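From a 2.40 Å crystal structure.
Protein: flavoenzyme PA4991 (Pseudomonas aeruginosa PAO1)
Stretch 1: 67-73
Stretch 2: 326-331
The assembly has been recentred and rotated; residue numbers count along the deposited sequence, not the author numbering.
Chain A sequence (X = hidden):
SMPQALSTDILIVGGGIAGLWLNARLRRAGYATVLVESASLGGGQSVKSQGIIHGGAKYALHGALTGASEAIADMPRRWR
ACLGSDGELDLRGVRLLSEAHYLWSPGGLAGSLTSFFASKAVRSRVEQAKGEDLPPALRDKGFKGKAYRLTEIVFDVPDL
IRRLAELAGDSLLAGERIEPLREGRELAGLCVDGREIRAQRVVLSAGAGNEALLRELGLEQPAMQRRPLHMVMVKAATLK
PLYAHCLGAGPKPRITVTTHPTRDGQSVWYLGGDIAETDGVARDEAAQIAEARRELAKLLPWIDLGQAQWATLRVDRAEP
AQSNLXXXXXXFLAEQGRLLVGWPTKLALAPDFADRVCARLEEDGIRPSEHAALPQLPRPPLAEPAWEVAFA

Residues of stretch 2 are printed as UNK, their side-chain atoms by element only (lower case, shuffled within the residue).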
ATOM      1  N   GLY A  67      22.570   1.992  -6.208  1.00112.42           N
ATOM      2  CA  GLY A  67      22.900   2.092  -4.768  1.00111.86           C
ATOM      3  C   GLY A  67      21.675   2.169  -3.856  1.00109.98           C
ATOM      4  O   GLY A  67      21.357   1.198  -3.161  1.00110.55           O
ATOM      5  N   ALA A  68      20.995   3.321  -3.865  1.00108.63           N
ATOM      6  CA  ALA A  68      19.674   3.496  -3.218  1.00102.47           C
ATOM      7  C   ALA A  68      18.604   2.676  -3.959  1.00100.70           C
ATOM      8  O   ALA A  68      17.844   1.905  -3.350  1.00101.96           O
ATOM      9  CB  ALA A  68      19.285   4.975  -3.185  1.00100.01           C
ATOM     10  N   SER A  69      18.595   2.819  -5.284  1.00 97.08           N
ATOM     11  CA  SER A  69      17.699   2.069  -6.176  1.00 93.44           C
ATOM     12  C   SER A  69      17.861   0.520  -6.154  1.00 90.02           C
ATOM     13  O   SER A  69      17.163  -0.168  -6.914  1.00 87.89           O
ATOM     14  CB  SER A  69      17.836   2.610  -7.623  1.00 95.17           C
ATOM     15  OG  SER A  69      16.639   2.461  -8.367  1.00 94.25           O
ATOM     16  N   GLU A  70      18.757  -0.030  -5.318  1.00 84.81           N
ATOM     17  CA  GLU A  70      18.829  -1.490  -5.120  1.00 81.84           C
ATOM     18  C   GLU A  70      17.569  -2.034  -4.447  1.00 74.08           C
ATOM     19  O   GLU A  70      17.099  -3.107  -4.831  1.00 75.06           O
ATOM     20  CB  GLU A  70      20.076  -1.937  -4.313  1.00 84.96           C
ATOM     21  CG  GLU A  70      20.648  -3.303  -4.738  1.00 88.34           C
ATOM     22  CD  GLU A  70      22.174  -3.379  -4.671  1.00 92.99           C
ATOM     23  OE1 GLU A  70      22.723  -3.307  -3.551  1.00 92.21           O
ATOM     24  OE2 GLU A  70      22.832  -3.519  -5.735  1.00 95.94           O
ATOM     25  N   ALA A  71      17.030  -1.307  -3.458  1.00 65.09           N
ATOM     26  CA  ALA A  71      15.970  -1.849  -2.608  1.00 58.28           C
ATOM     27  C   ALA A  71      14.714  -2.161  -3.426  1.00 54.70           C
ATOM     28  O   ALA A  71      14.223  -3.281  -3.406  1.00 52.99           O
ATOM     29  CB  ALA A  71      15.667  -0.902  -1.469  1.00 57.14           C
ATOM     30  N   ILE A  72      14.239  -1.178  -4.186  1.00 52.05           N
ATOM     31  CA  ILE A  72      13.107  -1.360  -5.101  1.00 49.76           C
ATOM     32  C   ILE A  72      13.311  -2.444  -6.186  1.00 48.78           C
ATOM     33  O   ILE A  72      12.375  -3.176  -6.492  1.00 46.87           O
ATOM     34  CB  ILE A  72      12.683  -0.012  -5.755  1.00 49.01           C
ATOM     35  CG1 ILE A  72      11.335  -0.120  -6.445  1.00 47.15           C
ATOM     36  CG2 ILE A  72      13.703   0.470  -6.765  1.00 52.06           C
ATOM     37  CD1 ILE A  72      10.200  -0.287  -5.482  1.00 45.78           C
ATOM     38  N   ALA A  73      14.518  -2.552  -6.736  1.00 49.71           N
ATOM     39  CA  ALA A  73      14.817  -3.481  -7.864  1.00 51.47           C
ATOM     40  C   ALA A  73      14.564  -4.966  -7.543  1.00 50.76           C
ATOM     41  O   ALA A  73      14.205  -5.772  -8.415  1.00 50.01           O
ATOM     42  CB  ALA A  73      16.267  -3.302  -8.313  1.00 54.07           C
ATOM     43  N   UNK A 326      16.873  10.913   3.858  1.00 54.69           N
ATOM     44  CA  UNK A 326      16.255   9.867   3.014  1.00 57.59           C
ATOM     45  C   UNK A 326      17.232   9.254   2.040  1.00 60.99           C
ATOM     46  O   UNK A 326      18.138   9.928   1.569  1.00 65.14           O
ATOM     47  c   UNK A 326      12.893  11.003   1.231  1.00 60.33           C
ATOM     48  c   UNK A 326      13.743  10.694   2.459  1.00 59.02           C
ATOM     49  c   UNK A 326      15.186  10.449   2.064  1.00 58.73           C
ATOM     50  c   UNK A 326      13.693  11.867   3.385  1.00 61.68           C
ATOM     51  N   UNK A 327      16.971   8.000   1.680  1.00 61.57           N
ATOM     52  CA  UNK A 327      17.448   7.393   0.439  1.00 63.88           C
ATOM     53  C   UNK A 327      16.215   7.186  -0.444  1.00 62.52           C
ATOM     54  O   UNK A 327      15.268   6.525  -0.016  1.00 62.27           O
ATOM     55  n   UNK A 327      23.727   4.318   2.119  1.00 73.99           N
ATOM     56  c   UNK A 327      19.483   6.186   1.356  1.00 65.90           C
ATOM     57  n   UNK A 327      22.126   2.781   1.508  1.00 72.73           N
ATOM     58  c   UNK A 327      20.119   4.839   1.569  1.00 66.79           C
ATOM     59  c   UNK A 327      22.457   4.034   1.827  1.00 72.52           C
ATOM     60  c   UNK A 327      18.110   6.051   0.740  1.00 65.37           C
ATOM     61  n   UNK A 327      21.537   5.003   1.873  1.00 71.11           N
ATOM     62  N   UNK A 328      16.191   7.755  -1.658  1.00 61.76           N
ATOM     63  CA  UNK A 328      14.955   7.749  -2.448  1.00 58.00           C
ATOM     64  C   UNK A 328      14.158   6.434  -2.692  1.00 56.41           C
ATOM     65  O   UNK A 328      13.006   6.338  -2.218  1.00 55.03           O
ATOM     66  c   UNK A 328      15.390   8.408  -3.752  1.00 60.46           C
ATOM     67  c   UNK A 328      17.141   8.763  -2.174  1.00 64.95           C
ATOM     68  c   UNK A 328      16.359   9.434  -3.283  1.00 63.51           C
ATOM     69  N   UNK A 329      14.679   5.427  -3.399  1.00 55.36           N
ATOM     70  CA  UNK A 329      13.801   4.237  -3.698  1.00 51.97           C
ATOM     71  C   UNK A 329      13.824   3.233  -2.540  1.00 45.67           C
ATOM     72  O   UNK A 329      14.046   2.040  -2.741  1.00 42.04           O
ATOM     73  c   UNK A 329      14.220   4.449  -6.236  1.00 59.64           C
ATOM     74  o   UNK A 329      13.275   5.237  -6.405  1.00 58.67           O
ATOM     75  o   UNK A 329      15.168   4.354  -7.066  1.00 64.93           O
ATOM     76  c   UNK A 329      14.213   3.524  -4.999  1.00 56.64           C
ATOM     77  N   UNK A 330      13.619   3.748  -1.324  1.00 42.87           N
ATOM     78  CA  UNK A 330      13.716   2.972  -0.057  1.00 40.47           C
ATOM     79  C   UNK A 330      12.591   3.353   0.868  1.00 36.95           C
ATOM     80  O   UNK A 330      12.026   4.456   0.767  1.00 37.07           O
ATOM     81  n   UNK A 330      16.685   3.678  -1.008  1.00 45.09           N
ATOM     82  c   UNK A 330      15.020   3.231   0.689  1.00 41.85           C
ATOM     83  c   UNK A 330      16.237   2.815  -0.097  1.00 44.32           C
ATOM     84  o   UNK A 330      16.769   1.725   0.107  1.00 44.27           O
ATOM     85  N   UNK A 331      12.251   2.437   1.764  1.00 33.73           N
ATOM     86  CA  UNK A 331      11.368   2.761   2.851  1.00 31.24           C
ATOM     87  C   UNK A 331      12.115   3.754   3.717  1.00 30.78           C
ATOM     88  O   UNK A 331      13.331   3.843   3.634  1.00 30.20           O
ATOM     89  c   UNK A 331      11.040   1.506   3.652  1.00 31.18           C
TER

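Position 326 carries four side-chain carbons and no heteroatom. The chain forks at its second carbon, which bears two terminal carbons. None of these atoms comes near stretch 1. A four-carbon chain forked at the second atom is leucine, so this is Leu326.

Position 327 has seven side-chain atoms: three carbons in a row, a nitrogen, then a carbon carrying two more nitrogens. That end group is a guanidinium. The CA-to-CB bond points toward stretch 1, and CB lies 4.2 Å from CB of Ala68. The residue is Arg327. Its chain is m at chi1 and t at chi2 and chi3, so it runs out extended.

Position 328 has three side-chain carbons. They close a ring onto the backbone nitrogen, which only proline does. One ring carbon of position 328 lies 4.5 Å from CB of Ala68, a loose apolar contact. This is Pro328, and that carbon is CD.

Position 329 has two carbons, the second carrying two oxygens: a short carboxylate. One oxygen lies 2.7 Å from OG of Ser69. The first carbon, CB, is 3.6 Å from CG2 of Ile72. The residue is Asp329. The close oxygen is OD2, and it accepts a hydrogen bond from the serine hydroxyl. Asp329 has the largest area covered by stretch 1 of any residue in its stretch.

Position 330 also has two carbons, but the second carries one oxygen and one nitrogen. The nitrogen of position 330 lies 3.2 Å from O of Ala68, and the oxygen 3.3 Å from CB of Ala71. The CA-to-CB bond points sideways, yet the end of the side chain comes nearer to stretch 1. A carboxamide on a single CB makes this Asn330. The nitrogen is ND2, which gives a weak hydrogen bond to O of Ala68, and another weak one to O of Arg327 at 3.3 Å within its own stretch. The oxygen is OD1, which is hydrogen-bonded elsewhere in the structure.

Position 331 has a single side-chain carbon, with no contact to stretch 1. It is Ala331.

The contact is small, burying 307 Å² in total, and joins segments far apart in sequence. Two hydrogen bonds cross it, one short, from Ser69 OG to Asp329 OD2, and one weak, from Asn330 ND2 to Ala68 O. O of Ala68 also accepts a weak bond from N of Ala71 at 3.3 Å. The amide nitrogen thus bridges the two backbones, through O of Ala68 and O of Arg327. The alanine side chains lie against stretch 2: CB of Ala71 is 3.6 Å from O of Asp329. The CA-to-CB bond of Glu70 points away, and the residue makes no contact.

Stretch 2 326-331: LRPDNA
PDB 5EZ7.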